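Local coordinates for protein terminal oxygenase component of carbazole 1,9a-dioxygenase (PDB 3GCF) that probably catalyses the oxygen-inserting step of carbazole 1,9a-dioxygenase, passing electrons from a Rieske [2Fe-2S] cluster to a mononuclear iron, at residues 22-27 against 367-372; 268-273 against 374-379; 346-351 against 355-360. All coordinates share one frame; numbering follows the deposited sequence.

Interaction 1 of 3, residues 22-27 against 367-372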
loop_
_atom_site.group_PDB
_atom_site.type_symbol
_atom_site.label_atom_id
_atom_site.label_comp_id
_atom_site.label_asym_id
_atom_site.label_seq_id
_atom_site.Cartn_x
_atom_site.Cartn_y
_atom_site.Cartn_z
ATOM N N PRO A 22 24.762 -20.036 -3.013
ATOM C CA PRO A 22 24.803 -18.578 -2.847
ATOM C C PRO A 22 24.277 -17.737 -4.006
ATOM O O PRO A 22 23.519 -16.796 -3.794
ATOM C CB PRO A 22 26.279 -18.308 -2.563
ATOM C CG PRO A 22 26.966 -19.387 -3.340
ATOM C CD PRO A 22 26.125 -20.596 -3.007
ATOM N N ARG A 23 24.680 -18.067 -5.229
ATOM C CA ARG A 23 24.232 -17.295 -6.379
ATOM C C ARG A 23 22.747 -17.476 -6.675
ATOM O O ARG A 23 22.125 -16.622 -7.309
ATOM C CB ARG A 23 25.071 -17.638 -7.609
ATOM C CG ARG A 23 26.523 -17.170 -7.503
ATOM C CD ARG A 23 27.004 -16.676 -8.853
ATOM N NE ARG A 23 26.718 -17.681 -9.857
ATOM C CZ ARG A 23 26.423 -17.430 -11.126
ATOM N NH1 ARG A 23 26.370 -16.189 -11.582
ATOM N NH2 ARG A 23 26.168 -18.445 -11.934
ATOM N N TYR A 24 22.183 -18.588 -6.212
ATOM C CA TYR A 24 20.767 -18.851 -6.403
ATOM C C TYR A 24 20.001 -17.951 -5.439
ATOM O O TYR A 24 18.954 -17.400 -5.778
ATOM C CB TYR A 24 20.450 -20.314 -6.098
ATOM C CG TYR A 24 18.990 -20.668 -6.247
ATOM C CD1 TYR A 24 18.401 -20.764 -7.504
ATOM C CD2 TYR A 24 18.200 -20.928 -5.128
ATOM C CE1 TYR A 24 17.059 -21.118 -7.644
ATOM C CE2 TYR A 24 16.863 -21.279 -5.254
ATOM C CZ TYR A 24 16.298 -21.379 -6.511
ATOM O OH TYR A 24 14.987 -21.781 -6.639
ATOM N N LEU A 25 20.533 -17.802 -4.231
ATOM C CA LEU A 25 19.896 -16.959 -3.227
ATOM C C LEU A 25 20.023 -15.491 -3.592
ATOM O O LEU A 25 19.190 -14.674 -3.209
ATOM C CB LEU A 25 20.518 -17.188 -1.850
ATOM C CG LEU A 25 20.353 -18.575 -1.232
ATOM C CD1 LEU A 25 20.728 -18.490 0.243
ATOM C CD2 LEU A 25 18.918 -19.056 -1.380
ATOM N N GLU A 26 21.070 -15.161 -4.339
ATOM C CA GLU A 26 21.308 -13.784 -4.756
ATOM C C GLU A 26 20.440 -13.377 -5.939
ATOM O O GLU A 26 20.104 -12.204 -6.089
ATOM C CB GLU A 26 22.778 -13.598 -5.139
ATOM C CG GLU A 26 23.748 -13.623 -3.977
ATOM C CD GLU A 26 25.184 -13.840 -4.429
ATOM O OE1 GLU A 26 25.591 -13.228 -5.442
ATOM O OE2 GLU A 26 25.906 -14.619 -3.764
ATOM N N ALA A 27 20.085 -14.348 -6.774
ATOM C CA ALA A 27 19.286 -14.095 -7.970
ATOM C C ALA A 27 17.816 -13.814 -7.670
ATOM O O ALA A 27 16.917 -14.402 -8.269
ATOM C CB ALA A 27 19.415 -15.278 -8.928
ATOM N N VAL A 367 17.055 -29.287 -4.123
ATOM C CA VAL A 367 18.392 -28.929 -3.667
ATOM C C VAL A 367 19.390 -29.057 -4.816
ATOM O O VAL A 367 20.281 -28.223 -4.962
ATOM C CB VAL A 367 18.857 -29.827 -2.499
ATOM C CG1 VAL A 367 20.335 -29.575 -2.199
ATOM C CG2 VAL A 367 18.013 -29.546 -1.268
ATOM N N LYS A 368 19.243 -30.100 -5.626
ATOM C CA LYS A 368 20.142 -30.297 -6.763
ATOM C C LYS A 368 19.946 -29.172 -7.765
ATOM O O LYS A 368 20.906 -28.708 -8.380
ATOM C CB LYS A 368 19.875 -31.641 -7.448
ATOM C CG LYS A 368 20.278 -32.847 -6.624
ATOM C CD LYS A 368 19.997 -34.134 -7.372
ATOM C CE LYS A 368 20.177 -35.339 -6.463
ATOM N NZ LYS A 368 21.552 -35.387 -5.917
ATOM N N TRP A 369 18.696 -28.744 -7.929
ATOM C CA TRP A 369 18.370 -27.657 -8.847
ATOM C C TRP A 369 18.980 -26.338 -8.372
ATOM O O TRP A 369 19.528 -25.581 -9.169
ATOM C CB TRP A 369 16.842 -27.521 -8.997
ATOM C CG TRP A 369 16.355 -26.100 -9.158
ATOM C CD1 TRP A 369 15.739 -25.334 -8.207
ATOM C CD2 TRP A 369 16.509 -25.258 -10.310
ATOM N NE1 TRP A 369 15.505 -24.069 -8.692
ATOM C CE2 TRP A 369 15.970 -23.994 -9.980
ATOM C CE3 TRP A 369 17.056 -25.447 -11.587
ATOM C CZ2 TRP A 369 15.962 -22.919 -10.881
ATOM C CZ3 TRP A 369 17.050 -24.374 -12.486
ATOM C CH2 TRP A 369 16.507 -23.128 -12.124
ATOM N N ARG A 370 18.888 -26.061 -7.076
ATOM C CA ARG A 370 19.444 -24.825 -6.534
ATOM C C ARG A 370 20.948 -24.792 -6.737
ATOM O O ARG A 370 21.512 -23.764 -7.106
ATOM C CB ARG A 370 19.148 -24.708 -5.040
ATOM C CG ARG A 370 17.683 -24.555 -4.700
ATOM C CD ARG A 370 17.500 -24.509 -3.197
ATOM N NE ARG A 370 16.116 -24.247 -2.818
ATOM C CZ ARG A 370 15.665 -24.318 -1.571
ATOM N NH1 ARG A 370 16.488 -24.649 -0.588
ATOM N NH2 ARG A 370 14.395 -24.052 -1.305
ATOM N N THR A 371 21.584 -25.931 -6.483
ATOM C CA THR A 371 23.026 -26.077 -6.617
ATOM C C THR A 371 23.469 -25.863 -8.057
ATOM O O THR A 371 24.396 -25.099 -8.324
ATOM C CB THR A 371 23.464 -27.475 -6.164
ATOM O OG1 THR A 371 23.098 -27.657 -4.796
ATOM C CG2 THR A 371 24.972 -27.648 -6.311
ATOM N N LEU A 372 22.798 -26.537 -8.979
ATOM C CA LEU A 372 23.126 -26.413 -10.391
ATOM C C LEU A 372 22.907 -24.983 -10.887
ATOM O O LEU A 372 23.696 -24.466 -11.675
ATOM C CB LEU A 372 22.270 -27.376 -11.210
ATOM C CG LEU A 372 22.481 -27.325 -12.725
ATOM C CD1 LEU A 372 23.849 -27.908 -13.075
ATOM C CD2 LEU A 372 21.372 -28.101 -13.417
#

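Interaction 2 of 3, residues 268-273 against 374-379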
loop_
_atom_site.group_PDB
_atom_site.type_symbol
_atom_site.label_atom_id
_atom_site.label_comp_id
_atom_site.label_asym_id
_atom_site.label_seq_id
_atom_site.Cartn_x
_atom_site.Cartn_y
_atom_site.Cartn_z
ATOM N N VAL A 268 13.451 -29.808 -14.500
ATOM C CA VAL A 268 13.585 -28.364 -14.548
ATOM C C VAL A 268 14.936 -28.049 -15.184
ATOM O O VAL A 268 15.934 -28.716 -14.902
ATOM C CB VAL A 268 13.489 -27.741 -13.129
ATOM C CG1 VAL A 268 14.621 -28.252 -12.253
ATOM C CG2 VAL A 268 13.517 -26.223 -13.228
ATOM N N TRP A 269 14.959 -27.039 -16.048
ATOM C CA TRP A 269 16.177 -26.653 -16.744
ATOM C C TRP A 269 16.445 -25.157 -16.620
ATOM O O TRP A 269 15.511 -24.353 -16.537
ATOM C CB TRP A 269 16.062 -27.038 -18.222
ATOM C CG TRP A 269 15.635 -28.467 -18.410
ATOM C CD1 TRP A 269 14.387 -28.978 -18.219
ATOM C CD2 TRP A 269 16.479 -29.579 -18.724
ATOM N NE1 TRP A 269 14.398 -30.341 -18.386
ATOM C CE2 TRP A 269 15.672 -30.737 -18.696
ATOM C CE3 TRP A 269 17.845 -29.711 -19.023
ATOM C CZ2 TRP A 269 16.183 -32.015 -18.955
ATOM C CZ3 TRP A 269 18.354 -30.979 -19.278
ATOM C CH2 TRP A 269 17.522 -32.115 -19.242
ATOM N N LEU A 270 17.721 -24.784 -16.595
ATOM C CA LEU A 270 18.085 -23.375 -16.498
ATOM C C LEU A 270 17.501 -22.666 -17.719
ATOM O O LEU A 270 17.426 -23.248 -18.800
ATOM C CB LEU A 270 19.610 -23.217 -16.466
ATOM C CG LEU A 270 20.290 -23.490 -15.120
ATOM C CD1 LEU A 270 21.803 -23.548 -15.293
ATOM C CD2 LEU A 270 19.916 -22.383 -14.135
ATOM N N PRO A 271 17.091 -21.397 -17.570
ATOM C CA PRO A 271 17.148 -20.579 -16.355
ATOM C C PRO A 271 16.047 -20.853 -15.331
ATOM O O PRO A 271 15.952 -20.154 -14.320
ATOM C CB PRO A 271 17.079 -19.160 -16.906
ATOM C CG PRO A 271 16.126 -19.319 -18.049
ATOM C CD PRO A 271 16.614 -20.597 -18.715
ATOM N N GLY A 272 15.222 -21.867 -15.592
ATOM C CA GLY A 272 14.143 -22.214 -14.678
ATOM C C GLY A 272 12.877 -22.560 -15.440
ATOM O O GLY A 272 11.873 -21.848 -15.355
ATOM N N VAL A 273 12.927 -23.662 -16.185
ATOM C CA VAL A 273 11.806 -24.100 -17.009
ATOM C C VAL A 273 11.446 -25.548 -16.695
ATOM O O VAL A 273 12.293 -26.441 -16.761
ATOM C CB VAL A 273 12.168 -23.971 -18.512
ATOM C CG1 VAL A 273 10.945 -24.255 -19.390
ATOM C CG2 VAL A 273 12.715 -22.572 -18.785
ATOM N N SER A 374 22.921 -22.190 -9.016
ATOM C CA SER A 374 23.891 -21.316 -8.380
ATOM C C SER A 374 25.227 -21.404 -9.114
ATOM O O SER A 374 25.920 -20.400 -9.276
ATOM C CB SER A 374 24.071 -21.719 -6.915
ATOM O OG SER A 374 25.035 -20.911 -6.267
ATOM N N GLU A 375 25.575 -22.602 -9.574
ATOM C CA GLU A 375 26.836 -22.814 -10.284
ATOM C C GLU A 375 26.794 -22.500 -11.777
ATOM O O GLU A 375 27.812 -22.129 -12.354
ATOM C CB GLU A 375 27.302 -24.268 -10.136
ATOM C CG GLU A 375 27.308 -24.808 -8.721
ATOM C CD GLU A 375 27.662 -26.290 -8.671
ATOM O OE1 GLU A 375 27.182 -27.051 -9.547
ATOM O OE2 GLU A 375 28.407 -26.695 -7.750
ATOM N N ARG A 376 25.632 -22.639 -12.408
ATOM C CA ARG A 376 25.554 -22.415 -13.846
ATOM C C ARG A 376 24.743 -21.228 -14.354
ATOM O O ARG A 376 24.786 -20.930 -15.549
ATOM C CB ARG A 376 25.053 -23.688 -14.527
ATOM C CG ARG A 376 25.836 -24.934 -14.162
ATOM C CD ARG A 376 27.215 -24.948 -14.796
ATOM N NE ARG A 376 27.990 -26.094 -14.332
ATOM C CZ ARG A 376 29.150 -26.481 -14.854
ATOM N NH1 ARG A 376 29.683 -25.817 -15.873
ATOM N NH2 ARG A 376 29.784 -27.535 -14.350
ATOM N N GLY A 377 23.986 -20.567 -13.481
ATOM C CA GLY A 377 23.227 -19.412 -13.936
ATOM C C GLY A 377 24.222 -18.477 -14.597
ATOM O O GLY A 377 25.211 -18.109 -13.978
ATOM N N ARG A 378 23.986 -18.094 -15.848
ATOM C CA ARG A 378 24.928 -17.228 -16.555
ATOM C C ARG A 378 25.135 -15.849 -15.943
ATOM O O ARG A 378 26.229 -15.295 -16.016
ATOM C CB ARG A 378 24.520 -17.078 -18.017
ATOM C CG ARG A 378 24.826 -18.294 -18.877
ATOM C CD ARG A 378 24.149 -18.132 -20.216
ATOM N NE ARG A 378 24.271 -19.296 -21.085
ATOM C CZ ARG A 378 25.293 -19.517 -21.902
ATOM N NH1 ARG A 378 26.301 -18.655 -21.961
ATOM N NH2 ARG A 378 25.290 -20.584 -22.685
ATOM N N GLY A 379 24.093 -15.289 -15.346
ATOM C CA GLY A 379 24.230 -13.979 -14.740
ATOM C C GLY A 379 23.248 -13.802 -13.606
ATOM O O GLY A 379 22.110 -14.265 -13.686
#

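Interaction 3 of 3, residues 346-351 against 355-360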
loop_
_atom_site.group_PDB
_atom_site.type_symbol
_atom_site.label_atom_id
_atom_site.label_comp_id
_atom_site.label_asym_id
_atom_site.label_seq_id
_atom_site.Cartn_x
_atom_site.Cartn_y
_atom_site.Cartn_z
ATOM N N GLU A 346 5.770 -14.469 2.056
ATOM C CA GLU A 346 6.210 -13.800 3.278
ATOM C C GLU A 346 7.383 -14.514 3.947
ATOM O O GLU A 346 8.403 -13.894 4.267
ATOM C CB GLU A 346 5.062 -13.682 4.284
ATOM C CG GLU A 346 5.491 -13.021 5.591
ATOM C CD GLU A 346 4.413 -13.060 6.664
ATOM O OE1 GLU A 346 3.389 -12.351 6.520
ATOM O OE2 GLU A 346 4.591 -13.807 7.653
ATOM N N PHE A 347 7.228 -15.816 4.164
ATOM C CA PHE A 347 8.267 -16.614 4.806
ATOM C C PHE A 347 9.615 -16.473 4.106
ATOM O O PHE A 347 10.612 -16.093 4.725
ATOM C CB PHE A 347 7.845 -18.089 4.830
ATOM C CG PHE A 347 8.843 -19.005 5.493
ATOM C CD1 PHE A 347 9.219 -18.808 6.818
ATOM C CD2 PHE A 347 9.374 -20.090 4.803
ATOM C CE1 PHE A 347 10.111 -19.683 7.452
ATOM C CE2 PHE A 347 10.266 -20.976 5.425
ATOM C CZ PHE A 347 10.634 -20.769 6.753
ATOM N N TYR A 348 9.640 -16.787 2.814
ATOM C CA TYR A 348 10.870 -16.717 2.025
ATOM C C TYR A 348 11.274 -15.301 1.631
ATOM O O TYR A 348 12.459 -14.968 1.629
ATOM C CB TYR A 348 10.725 -17.568 0.756
ATOM C CG TYR A 348 10.838 -19.056 1.005
ATOM C CD1 TYR A 348 12.091 -19.672 1.114
ATOM C CD2 TYR A 348 9.695 -19.847 1.169
ATOM C CE1 TYR A 348 12.203 -21.038 1.378
ATOM C CE2 TYR A 348 9.795 -21.210 1.437
ATOM C CZ TYR A 348 11.051 -21.798 1.539
ATOM O OH TYR A 348 11.156 -23.138 1.811
ATOM N N GLY A 349 10.292 -14.470 1.303
ATOM C CA GLY A 349 10.595 -13.118 0.878
ATOM C C GLY A 349 10.897 -12.107 1.964
ATOM O O GLY A 349 11.682 -11.191 1.746
ATOM N N GLU A 350 10.290 -12.275 3.136
ATOM C CA GLU A 350 10.483 -11.333 4.231
ATOM C C GLU A 350 11.071 -11.922 5.507
ATOM O O GLU A 350 11.679 -11.204 6.293
ATOM C CB GLU A 350 9.148 -10.675 4.584
ATOM C CG GLU A 350 8.434 -10.019 3.423
ATOM C CD GLU A 350 7.021 -9.592 3.790
ATOM O OE1 GLU A 350 6.232 -10.456 4.239
ATOM O OE2 GLU A 350 6.695 -8.394 3.629
ATOM N N ARG A 351 10.888 -13.218 5.733
ATOM C CA ARG A 351 11.394 -13.807 6.961
ATOM C C ARG A 351 12.552 -14.776 6.825
ATOM O O ARG A 351 12.678 -15.721 7.599
ATOM C CB ARG A 351 10.243 -14.450 7.734
ATOM C CG ARG A 351 9.277 -13.414 8.282
ATOM C CD ARG A 351 8.164 -14.036 9.097
ATOM N NE ARG A 351 7.401 -13.026 9.833
ATOM C CZ ARG A 351 6.790 -11.982 9.272
ATOM N NH1 ARG A 351 6.849 -11.795 7.959
ATOM N NH2 ARG A 351 6.109 -11.128 10.026
ATOM N N SER A 355 16.904 -19.750 4.956
ATOM C CA SER A 355 17.763 -20.361 5.962
ATOM C C SER A 355 16.986 -21.015 7.102
ATOM O O SER A 355 17.572 -21.708 7.926
ATOM C CB SER A 355 18.750 -19.334 6.533
ATOM O OG SER A 355 18.084 -18.343 7.287
ATOM N N LYS A 356 15.672 -20.815 7.143
ATOM C CA LYS A 356 14.858 -21.397 8.209
ATOM C C LYS A 356 14.057 -22.631 7.793
ATOM O O LYS A 356 13.610 -23.400 8.643
ATOM C CB LYS A 356 13.902 -20.346 8.771
ATOM C CG LYS A 356 14.583 -19.145 9.411
ATOM C CD LYS A 356 13.544 -18.089 9.764
ATOM C CE LYS A 356 14.174 -16.838 10.360
ATOM N NZ LYS A 356 13.159 -15.759 10.571
ATOM N N GLU A 357 13.867 -22.813 6.492
ATOM C CA GLU A 357 13.125 -23.958 5.977
ATOM C C GLU A 357 13.719 -25.253 6.515
ATOM O O GLU A 357 14.902 -25.313 6.840
ATOM C CB GLU A 357 13.195 -23.990 4.444
ATOM C CG GLU A 357 14.632 -24.025 3.919
ATOM C CD GLU A 357 14.728 -24.242 2.415
ATOM O OE1 GLU A 357 13.746 -23.954 1.695
ATOM O OE2 GLU A 357 15.804 -24.688 1.955
ATOM N N GLN A 358 12.892 -26.283 6.616
ATOM C CA GLN A 358 13.361 -27.585 7.077
ATOM C C GLN A 358 12.854 -28.575 6.034
ATOM O O GLN A 358 11.674 -28.929 6.014
ATOM C CB GLN A 358 12.810 -27.899 8.475
ATOM C CG GLN A 358 13.276 -26.902 9.548
ATOM C CD GLN A 358 12.805 -27.255 10.955
ATOM O OE1 GLN A 358 13.143 -28.309 11.488
ATOM N NE2 GLN A 358 12.027 -26.364 11.562
ATOM N N LEU A 359 13.754 -28.992 5.150
ATOM C CA LEU A 359 13.410 -29.904 4.063
ATOM C C LEU A 359 13.418 -31.375 4.460
ATOM O O LEU A 359 13.861 -31.728 5.552
ATOM C CB LEU A 359 14.383 -29.687 2.898
ATOM C CG LEU A 359 14.535 -28.225 2.462
ATOM C CD1 LEU A 359 15.532 -28.115 1.325
ATOM C CD2 LEU A 359 13.181 -27.680 2.040
ATOM N N PHE A 360 12.890 -32.224 3.580
ATOM C CA PHE A 360 12.891 -33.661 3.814
ATOM C C PHE A 360 13.312 -34.338 2.502
ATOM O O PHE A 360 13.326 -33.693 1.455
ATOM C CB PHE A 360 11.537 -34.145 4.394
ATOM C CG PHE A 360 10.379 -34.162 3.428
ATOM C CD1 PHE A 360 10.075 -33.060 2.634
ATOM C CD2 PHE A 360 9.530 -35.270 3.389
ATOM C CE1 PHE A 360 8.936 -33.058 1.818
ATOM C CE2 PHE A 360 8.389 -35.278 2.578
ATOM C CZ PHE A 360 8.093 -34.167 1.795
#

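Interaction 1 of 3, residues 22-27 against 367-372
Tyr24 and Arg370 mark the closest approach of two helical segments, 22-27 and 367-372, with their CA atoms 6.1 Å apart. The first is a short helix, 22-26, after which Ala27 leaves helical geometry; the second lies inside the longer helix 364-376. A single tyrosine from the short helix makes nearly all of the contact. With CG anti to the backbone N of Tyr24 (chi1 179°), the ring reaches across to the long helix and meets two consecutive side chains on the same side of its plane. Over this face lies the start of the Arg370 chain: CB stands 4.2 Å from the ring centroid in a CH-pi contact, and CG comes to 3.4 Å from Tyr24 CE2. From CG to NE the arginine runs extended past the ring, carrying its guanidinium beyond it. The indole of Trp369 approaches obliquely, beside CE1 and the hydroxyl of Tyr24, its plane turned 86° from the phenol ring. Here NE1 donates to Tyr24 OH over 3.1 Å at an N-H...O angle of 154°, the hydroxyl slightly tilted from the indole plane. The buried indole N-H is thereby satisfied by a buried phenol oxygen. That oxygen also hydrogen-bonds Glu182 of helix 177-184, which pairs with Arg370 NE as well, while Arg370 NH1 forms a salt bridge to Glu357. Tyr24 thus sits where the short helix 22-26 near the N terminus lies on helix 364-376, beside helix 177-184, whose Arg178 is bonded to backbone carbonyls of Tyr24 and Leu25, with strand 379-380 against Arg23 and Ala27.

Interaction 2 of 3, residues 268-273 against 374-379
Leu270, just past the end of strand 265-269, packs against Arg376 and Gly377, where helix 364-376 finishes. Following the second segment from its start, Ser374 belongs to the last helical turn and is turned from the strand, its side chain lying instead on Pro22 and Tyr24. Arg376 closes the helix and supplies the main contact: its CB lies a tight 3.3 Å from Leu270 CD1, the two side chains crossing at about a right angle. The arginine then bends at its second torsion (chi2 -72°), which leads the guanidinium away from the leucine to a salt bridge with Asp222. Gly377 is the first residue to leave the helical conformation, and its N comes within 4.1 Å of Leu270 CD1. Across the contact, the chain turns through Leu270 and a cis Pro271 into strand 273-277, with a classic beta bulge where Gly272 and Val273 both face Trp269. Leu270 also lies on Trp369 and Ala373, the previous turns of the same helix. A leucine methyl against an aliphatic CB and a glycine backbone implies plain van der Waals packing: the turn at the end of the strand and the end of the helix meet here by apolar contact alone, and the arginine's charge is spent on a partner of its own.

Interaction 3 of 3, residues 346-351 against 355-360
Tyr348 OH donates to Glu357 OE1 over 2.7 Å, the shorter of the two hydrogen bonds that join the end of helix 335-350 to segment 355-360. The carboxylate oxygen lies at the edge of the tyrosine ring, in its plane, and accepts through its anti lone pair; the ring and carboxylate planes stand 86° apart. Glu357 places its CG between the backbone N and the carbonyl carbon (chi1 57°), and from there the chain runs out extended past the phenol. Its other oxygen, OE2, is taken by Arg370 in a salt bridge, so both oxygens of the carboxylate are held. A phenylalanine in place of Tyr348 would probably leave Glu357 OE1 without this donor and the carboxylate less firmly set for its arginine. The second bond runs from Lys356 NZ to Arg351 O, 3.0 Å long, with the ammonium 43° out of the carbonyl plane. The bonds join the two arms of a tight reversal at the edge of the catalytic domain, where helix 335-350, bearing the iron ligand Asp337, gives way to the short, weakly bonded helix 353-356. The segments also touch the second subunit of the trimer: Phe360 meets the rings of the cluster residues His77 and Trp101 of that subunit, consistent with the head-to-tail pairing of Rieske and catalytic domains in this family. Between the two bonds lies the Phe347 ring, its CZ 3.9 Å from Lys356 CB and 3.8 Å from Glu357 N. At the helix end Glu346 O accepts from both Glu350 N and Arg351 N, while Arg351 NH1 lies 3.0 Å from Glu346 OE2, a pairing of charges alone since the oxygen sits over the guanidinium face.

How the interactions relate
Starting from the N terminus, helix 22-26 waits some 340 residues before interaction 1 closes its loop on helix 364-376. Interaction 2 opens later, at 268-273, and closes at 374-379 on the end of that same helix, so the two loops cross. Interaction 3 spans only a short turn and is nested inside both. Interactions 1 and 2 share the helix and touch, Trp369 CH2 lying 3.6 Å from Gly272 CA; interactions 1 and 3 are coupled through Arg370 and Glu357, whereas 2 and 3 do not meet. Helix 364-376 thus links the short helix near the N terminus, the catalytic domain's sheet and the turn facing a neighbouring subunit.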